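Local coordinates for protein transferrin (Manduca sexta, PDB 6WB6) that carries iron through insect body fluid, binding a single ferric ion per molecule together with a carbonate anion, at residues N141-S146 / P349-R354; E149-A154 / R344-P349. All coordinates share one frame; numbering follows the deposited sequence.

Contact 1: N141-S146 / P349-R354; sequences NDHSIS and PELVVR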
ATOM      1  N   ASN A 141     -15.508  -7.073  17.140  1.00 24.94           N
ATOM      2  CA  ASN A 141     -14.434  -6.705  18.049  1.00 36.10           C
ATOM      3  C   ASN A 141     -13.806  -7.920  18.716  1.00 45.66           C
ATOM      4  O   ASN A 141     -13.256  -7.811  19.814  1.00 40.65           O
ATOM      5  CB  ASN A 141     -14.940  -5.719  19.101  1.00 38.35           C
ATOM      6  CG  ASN A 141     -15.933  -6.337  20.064  1.00 48.30           C
ATOM      7  OD1 ASN A 141     -16.515  -7.395  19.796  1.00 44.47           O
ATOM      8  ND2 ASN A 141     -16.143  -5.664  21.201  1.00 46.43           N
ATOM      9  N   ASP A 142     -13.897  -9.083  18.070  1.00 37.30           N
ATOM     10  CA  ASP A 142     -13.110 -10.243  18.462  1.00 34.90           C
ATOM     11  C   ASP A 142     -11.651  -9.880  18.242  1.00 32.71           C
ATOM     12  O   ASP A 142     -11.216  -9.686  17.107  1.00 40.73           O
ATOM     13  CB  ASP A 142     -13.546 -11.473  17.651  1.00 35.02           C
ATOM     14  CG  ASP A 142     -12.704 -12.714  17.937  1.00 38.25           C
ATOM     15  OD1 ASP A 142     -11.795 -12.646  18.769  1.00 31.44           O
ATOM     16  OD2 ASP A 142     -12.955 -13.769  17.311  1.00 52.03           O
ATOM     17  N   HIS A 143     -10.879  -9.738  19.312  1.00 39.13           N
ATOM     18  CA  HIS A 143      -9.508  -9.285  19.148  1.00 35.68           C
ATOM     19  C   HIS A 143      -8.510 -10.427  19.021  1.00 33.22           C
ATOM     20  O   HIS A 143      -7.310 -10.168  18.919  1.00 31.97           O
ATOM     21  CB  HIS A 143      -9.126  -8.348  20.288  1.00 55.06           C
ATOM     22  CG  HIS A 143      -9.664  -6.961  20.109  1.00 62.87           C
ATOM     23  ND1 HIS A 143      -9.179  -6.095  19.152  1.00 48.50           N
ATOM     24  CD2 HIS A 143     -10.670  -6.306  20.737  1.00 51.05           C
ATOM     25  CE1 HIS A 143      -9.846  -4.956  19.216  1.00 52.99           C
ATOM     26  NE2 HIS A 143     -10.756  -5.059  20.168  1.00 55.95           N
ATOM     27  N   SER A 144      -8.972 -11.679  18.954  1.00 39.12           N
ATOM     28  CA  SER A 144      -8.054 -12.733  18.543  1.00 33.48           C
ATOM     29  C   SER A 144      -7.686 -12.606  17.068  1.00 36.99           C
ATOM     30  O   SER A 144      -6.657 -13.153  16.649  1.00 41.51           O
ATOM     31  CB  SER A 144      -8.644 -14.118  18.847  1.00 36.58           C
ATOM     32  OG  SER A 144     -10.041 -14.178  18.593  1.00 43.92           O
ATOM     33  N   ILE A 145      -8.458 -11.854  16.280  1.00 29.08           N
ATOM     34  CA  ILE A 145      -8.175 -11.682  14.862  1.00 29.00           C
ATOM     35  C   ILE A 145      -8.169 -10.192  14.515  1.00 33.44           C
ATOM     36  O   ILE A 145      -8.533  -9.334  15.318  1.00 33.69           O
ATOM     37  CB  ILE A 145      -9.184 -12.437  13.977  1.00 23.16           C
ATOM     38  CG1 ILE A 145     -10.597 -11.941  14.263  1.00 23.54           C
ATOM     39  CG2 ILE A 145      -9.085 -13.938  14.208  1.00 26.69           C
ATOM     40  CD1 ILE A 145     -11.697 -12.657  13.417  1.00 30.97           C
ATOM     41  N   SER A 146      -7.757  -9.901  13.289  1.00 24.79           N
ATOM     42  CA  SER A 146      -7.661  -8.536  12.819  1.00 20.24           C
ATOM     43  C   SER A 146      -9.025  -7.936  12.503  1.00 21.43           C
ATOM     44  O   SER A 146     -10.006  -8.655  12.296  1.00 19.36           O
ATOM     45  CB  SER A 146      -6.828  -8.489  11.558  1.00 23.15           C
ATOM     46  OG  SER A 146      -7.540  -9.151  10.536  1.00 19.53           O
ATOM     47  N   PRO A 349     -13.211  -2.027  21.895  1.00 43.76           N
ATOM     48  CA  PRO A 349     -12.168  -1.019  21.654  1.00 50.19           C
ATOM     49  C   PRO A 349     -11.658  -1.073  20.211  1.00 44.79           C
ATOM     50  O   PRO A 349     -11.245  -2.148  19.785  1.00 50.88           O
ATOM     51  CB  PRO A 349     -11.069  -1.421  22.636  1.00 48.11           C
ATOM     52  CG  PRO A 349     -11.199  -2.925  22.730  1.00 39.93           C
ATOM     53  CD  PRO A 349     -12.658  -3.259  22.479  1.00 42.95           C
ATOM     54  N   GLU A 350     -11.678   0.038  19.472  1.00 33.61           N
ATOM     55  CA  GLU A 350     -11.131   0.017  18.122  1.00 32.95           C
ATOM     56  C   GLU A 350      -9.654  -0.387  18.168  1.00 37.32           C
ATOM     57  O   GLU A 350      -8.871   0.128  18.972  1.00 38.17           O
ATOM     58  CB  GLU A 350     -11.317   1.386  17.460  1.00 33.91           C
ATOM     59  CG  GLU A 350     -12.784   1.914  17.454  1.00 41.72           C
ATOM     60  CD  GLU A 350     -13.727   1.165  16.503  1.00 31.43           C
ATOM     61  OE1 GLU A 350     -14.948   1.374  16.607  1.00 33.87           O
ATOM     62  OE2 GLU A 350     -13.258   0.383  15.653  1.00 24.29           O
ATOM     63  N   LEU A 351      -9.269  -1.330  17.319  1.00 29.05           N
ATOM     64  CA  LEU A 351      -7.910  -1.847  17.404  1.00 27.85           C
ATOM     65  C   LEU A 351      -6.930  -0.811  16.884  1.00 25.05           C
ATOM     66  O   LEU A 351      -7.189  -0.128  15.894  1.00 25.73           O
ATOM     67  CB  LEU A 351      -7.755  -3.148  16.619  1.00 26.72           C
ATOM     68  CG  LEU A 351      -6.353  -3.752  16.708  1.00 24.50           C
ATOM     69  CD1 LEU A 351      -5.996  -4.144  18.150  1.00 38.24           C
ATOM     70  CD2 LEU A 351      -6.214  -4.929  15.790  1.00 26.97           C
ATOM     71  N   VAL A 352      -5.790  -0.703  17.554  1.00 32.99           N
ATOM     72  CA  VAL A 352      -4.757   0.263  17.202  1.00 24.98           C
ATOM     73  C   VAL A 352      -3.452  -0.491  17.075  1.00 23.76           C
ATOM     74  O   VAL A 352      -3.147  -1.359  17.895  1.00 32.18           O
ATOM     75  CB  VAL A 352      -4.642   1.382  18.257  1.00 26.84           C
ATOM     76  CG1 VAL A 352      -3.426   2.281  17.981  1.00 26.11           C
ATOM     77  CG2 VAL A 352      -5.923   2.193  18.302  1.00 29.58           C
ATOM     78  N   VAL A 353      -2.699  -0.187  16.033  1.00 20.94           N
ATOM     79  CA  VAL A 353      -1.354  -0.698  15.860  1.00 16.16           C
ATOM     80  C   VAL A 353      -0.391   0.468  16.094  1.00 23.09           C
ATOM     81  O   VAL A 353      -0.496   1.526  15.448  1.00 18.85           O
ATOM     82  CB  VAL A 353      -1.178  -1.347  14.482  1.00 18.54           C
ATOM     83  CG1 VAL A 353      -1.401  -0.350  13.356  1.00 24.62           C
ATOM     84  CG2 VAL A 353       0.191  -1.991  14.359  1.00 16.89           C
ATOM     85  N   ARG A 354       0.514   0.291  17.047  1.00 18.64           N
ATOM     86  CA  ARG A 354       1.416   1.356  17.490  1.00 23.75           C
ATOM     87  C   ARG A 354       2.778   1.094  16.873  1.00 15.29           C
ATOM     88  O   ARG A 354       3.430   0.096  17.201  1.00 22.01           O
ATOM     89  CB  ARG A 354       1.523   1.413  19.012  1.00 18.82           C
ATOM     90  CG  ARG A 354       0.203   1.548  19.733  1.00 19.69           C
ATOM     91  CD  ARG A 354       0.357   1.239  21.197  1.00 19.65           C
ATOM     92  NE  ARG A 354       0.659  -0.187  21.378  1.00 25.25           N
ATOM     93  CZ  ARG A 354       0.997  -0.749  22.535  1.00 25.78           C
ATOM     94  NH1 ARG A 354       1.098  -0.008  23.636  1.00 24.30           N
ATOM     95  NH2 ARG A 354       1.269  -2.051  22.583  1.00 31.87           N
TER
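His143 reaches across to Pro349 and Leu351 with its imidazole, and nearly all of the contact is made by that ring. The CB of His143 already heads for the opposite segment, and with CG anti to the carbonyl carbon (chi1 -79°) the ring extends away from its own loop. On one flank ND1 lies 3.9 Å from CD1 of Leu351; next to it, CE1 packs 3.8 Å from CB of Leu351, which meets the ring at its edge. On the other flank CD2 rests 4.0 Å from CG of Pro349. At the far end NE2 sits 3.4 Å from CG of Pro349 and gives a weak hydrogen bond to O of Pro349, 3.0 Å long. The acceptor is near the ring plane, but the N-H...O angle is only 124°, so the bond can steady the ring only modestly. Beside it, ND2 of Asn141 approaches CD of Pro349 and is hydrogen-bonded to the carbonyl of Ala348, which is part of the cis peptide bond to Pro349. The loop that presents the histidine is folded by Asp142, whose OD1 accepts from N of Ser144 at 3.0 Å, from above the carboxylate plane. This Asx turn shapes the N-lobe loop, and the ring of His143 joins that loop to the linker entering strand 352-357, the first of the C-lobe in the two-lobed transferrin fold.

Contact 2: E149-A154 / R344-P349; sequences ENELKA and RGHGAP
The imidazole of His346 and the guanidinium of Arg344 both turn an edge to Glu151, whose carboxylate does not lie over the face of either group. The carboxylate and the His346 ring are nearly coplanar, 18° apart, and NE2 of His346 donates to OE2 of Glu151 over a very short 2.5 Å. Arg344 comes in differently: its NH1 drops onto the same OE2 from well above the carboxylate plane, 68° out of it, at 2.6 Å, forming a salt bridge. A second, weak bond runs from NH2 of Arg344 to OE2 of Glu151 at 3.3 Å. Beyond CG the Glu151 chain is extended (chi2 169°), which carries the carboxylate off helix 147-158. CG of Glu151 lies 3.2 Å from NE2 of His346. The other oxygen, OE1, is held by Lys148 and by the hydroxyl of Tyr124, while Arg344 has a second anionic partner in Asp377. A glutamine in place of Glu151 would probably leave Arg344 with less charge compensation and weaken the grip on the His346 ring. This His-carboxylate hydrogen bond beside a buried salt bridge ties helix 147-158 to the segment ahead of strand 352-357. Donors around the buried carboxylate compensate for its lost water. The positive groups are likely to keep Glu151 ionised; the carboxylate would probably favour a proton on NE2 of His346, but Arg344 and Lys148 would oppose a charged ring.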
ATOM      1  N   GLU A 149     -10.422  -9.385   9.259  1.00 17.15           N
ATOM      2  CA  GLU A 149     -11.032 -10.696   9.450  1.00 18.66           C
ATOM      3  C   GLU A 149     -12.345 -10.593  10.208  1.00 22.27           C
ATOM      4  O   GLU A 149     -13.282 -11.345   9.925  1.00 18.06           O
ATOM      5  CB  GLU A 149     -10.097 -11.656  10.172  1.00 24.16           C
ATOM      6  CG  GLU A 149     -10.622 -13.081  10.023  1.00 23.43           C
ATOM      7  CD  GLU A 149      -9.707 -14.164  10.559  1.00 26.03           C
ATOM      8  OE1 GLU A 149      -8.600 -13.848  11.006  1.00 20.66           O
ATOM      9  OE2 GLU A 149     -10.107 -15.351  10.505  1.00 25.10           O
ATOM     10  N   ASN A 150     -12.452  -9.655  11.152  1.00 17.38           N
ATOM     11  CA  ASN A 150     -13.707  -9.509  11.872  1.00 16.18           C
ATOM     12  C   ASN A 150     -14.870  -9.208  10.910  1.00 22.53           C
ATOM     13  O   ASN A 150     -15.962  -9.756  11.065  1.00 16.63           O
ATOM     14  CB  ASN A 150     -13.578  -8.432  12.941  1.00 17.58           C
ATOM     15  CG  ASN A 150     -13.159  -9.012  14.298  1.00 28.98           C
ATOM     16  OD1 ASN A 150     -13.991  -9.492  15.079  1.00 18.65           O
ATOM     17  ND2 ASN A 150     -11.870  -8.978  14.572  1.00 23.51           N
ATOM     18  N   GLU A 151     -14.637  -8.353   9.914  1.00 16.85           N
ATOM     19  CA  GLU A 151     -15.662  -7.984   8.936  1.00 24.85           C
ATOM     20  C   GLU A 151     -16.079  -9.169   8.105  1.00 20.17           C
ATOM     21  O   GLU A 151     -17.266  -9.367   7.839  1.00 23.68           O
ATOM     22  CB  GLU A 151     -15.127  -6.920   7.978  1.00 26.43           C
ATOM     23  CG  GLU A 151     -14.779  -5.659   8.594  1.00 21.80           C
ATOM     24  CD  GLU A 151     -14.006  -4.742   7.651  1.00 20.66           C
ATOM     25  OE1 GLU A 151     -13.751  -5.094   6.460  1.00 21.86           O
ATOM     26  OE2 GLU A 151     -13.676  -3.644   8.119  1.00 26.87           O
ATOM     27  N   LEU A 152     -15.091  -9.906   7.599  1.00 14.40           N
ATOM     28  CA  LEU A 152     -15.357 -11.057   6.756  1.00 21.20           C
ATOM     29  C   LEU A 152     -16.065 -12.153   7.542  1.00 26.72           C
ATOM     30  O   LEU A 152     -16.940 -12.845   7.010  1.00 22.90           O
ATOM     31  CB  LEU A 152     -14.044 -11.585   6.188  1.00 18.29           C
ATOM     32  CG  LEU A 152     -13.275 -10.614   5.282  1.00 21.27           C
ATOM     33  CD1 LEU A 152     -11.788 -11.016   5.155  1.00 24.99           C
ATOM     34  CD2 LEU A 152     -13.953 -10.557   3.911  1.00 25.12           C
ATOM     35  N   LYS A 153     -15.684 -12.342   8.804  1.00 22.98           N
ATOM     36  CA  LYS A 153     -16.400 -13.289   9.647  1.00 22.22           C
ATOM     37  C   LYS A 153     -17.828 -12.822   9.832  1.00 20.86           C
ATOM     38  O   LYS A 153     -18.777 -13.585   9.629  1.00 28.24           O
ATOM     39  CB  LYS A 153     -15.697 -13.440  10.991  1.00 26.17           C
ATOM     40  CG  LYS A 153     -16.343 -14.451  11.927  1.00 22.26           C
ATOM     41  CD  LYS A 153     -15.429 -14.704  13.131  1.00 20.38           C
ATOM     42  N   ALA A 154     -17.991 -11.529  10.111  1.00 15.06           N
ATOM     43  CA  ALA A 154     -19.317 -10.962  10.295  1.00 21.66           C
ATOM     44  C   ALA A 154     -20.169 -11.183   9.051  1.00 17.54           C
ATOM     45  O   ALA A 154     -21.309 -11.640   9.137  1.00 20.96           O
ATOM     46  CB  ALA A 154     -19.201  -9.473  10.632  1.00 14.49           C
ATOM     47  N   ARG A 344     -16.053   4.479   9.796  1.00 18.84           N
ATOM     48  CA  ARG A 344     -16.419   3.114  10.164  1.00 16.28           C
ATOM     49  C   ARG A 344     -15.333   2.461  11.003  1.00 21.45           C
ATOM     50  O   ARG A 344     -14.132   2.567  10.716  1.00 21.00           O
ATOM     51  CB  ARG A 344     -16.672   2.254   8.934  1.00 22.09           C
ATOM     52  CG  ARG A 344     -17.047   0.809   9.283  1.00 25.10           C
ATOM     53  CD  ARG A 344     -17.571   0.130   8.059  1.00 23.86           C
ATOM     54  NE  ARG A 344     -16.501  -0.056   7.102  1.00 21.42           N
ATOM     55  CZ  ARG A 344     -15.643  -1.068   7.121  1.00 27.87           C
ATOM     56  NH1 ARG A 344     -15.719  -1.998   8.059  1.00 24.22           N
ATOM     57  NH2 ARG A 344     -14.694  -1.143   6.203  1.00 25.32           N
ATOM     58  N   GLY A 345     -15.779   1.779  12.043  1.00 23.05           N
ATOM     59  CA  GLY A 345     -14.911   0.969  12.866  1.00 21.42           C
ATOM     60  C   GLY A 345     -15.506  -0.413  13.074  1.00 31.56           C
ATOM     61  O   GLY A 345     -16.324  -0.903  12.277  1.00 22.56           O
ATOM     62  N   HIS A 346     -15.107  -1.049  14.165  1.00 24.26           N
ATOM     63  CA  HIS A 346     -15.522  -2.415  14.451  1.00 25.40           C
ATOM     64  C   HIS A 346     -16.036  -2.567  15.881  1.00 34.10           C
ATOM     65  O   HIS A 346     -16.115  -3.686  16.400  1.00 30.69           O
ATOM     66  CB  HIS A 346     -14.360  -3.363  14.163  1.00 30.66           C
ATOM     67  CG  HIS A 346     -13.878  -3.291  12.744  1.00 24.85           C
ATOM     68  ND1 HIS A 346     -12.940  -2.368  12.320  1.00 24.26           N
ATOM     69  CD2 HIS A 346     -14.232  -4.003  11.645  1.00 35.60           C
ATOM     70  CE1 HIS A 346     -12.735  -2.524  11.023  1.00 28.36           C
ATOM     71  NE2 HIS A 346     -13.504  -3.511  10.589  1.00 24.35           N
ATOM     72  N   GLY A 347     -16.439  -1.472  16.507  1.00 37.83           N
ATOM     73  CA  GLY A 347     -16.859  -1.522  17.889  1.00 33.65           C
ATOM     74  C   GLY A 347     -15.693  -1.352  18.840  1.00 36.38           C
ATOM     75  O   GLY A 347     -14.570  -1.778  18.572  1.00 26.41           O
ATOM     76  N   ALA A 348     -15.976  -0.724  19.976  1.00 45.34           N
ATOM     77  CA  ALA A 348     -14.959  -0.539  20.999  1.00 45.85           C
ATOM     78  C   ALA A 348     -14.501  -1.885  21.559  1.00 42.16           C
ATOM     79  O   ALA A 348     -15.299  -2.823  21.675  1.00 42.17           O
ATOM     80  CB  ALA A 348     -15.504   0.333  22.122  1.00 33.41           C
ATOM     81  N   PRO A 349     -13.211  -2.027  21.895  1.00 43.76           N
ATOM     82  CA  PRO A 349     -12.168  -1.019  21.654  1.00 50.19           C
ATOM     83  C   PRO A 349     -11.658  -1.073  20.211  1.00 44.79           C
ATOM     84  O   PRO A 349     -11.245  -2.148  19.785  1.00 50.88           O
ATOM     85  CB  PRO A 349     -11.069  -1.421  22.636  1.00 48.11           C
ATOM     86  CG  PRO A 349     -11.199  -2.925  22.730  1.00 39.93           C
ATOM     87  CD  PRO A 349     -12.658  -3.259  22.479  1.00 42.95           C
TER

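How the contacts relate
Along the chain, 149-154 follows 141-146 closely, and 344-349 runs into 349-354 at the shared Pro349, so contact 2 is nested within the loop closed by contact 1. Their centres lie 8 Å apart on one side of the molecule; contact 1 is a surface contact and contact 2 a buried one. On the N-lobe side they are tied through Asn150 of helix 147-158, whose ND2 bonds to O of Asp142; on the linker side OE2 of Glu350 bonds to N of His346. Together they fasten the N-lobe helix and its preceding loop to the linker leading into strand 352-357, at the interface between the two lobes, where Ser146 and Leu351 touch helix 597-611.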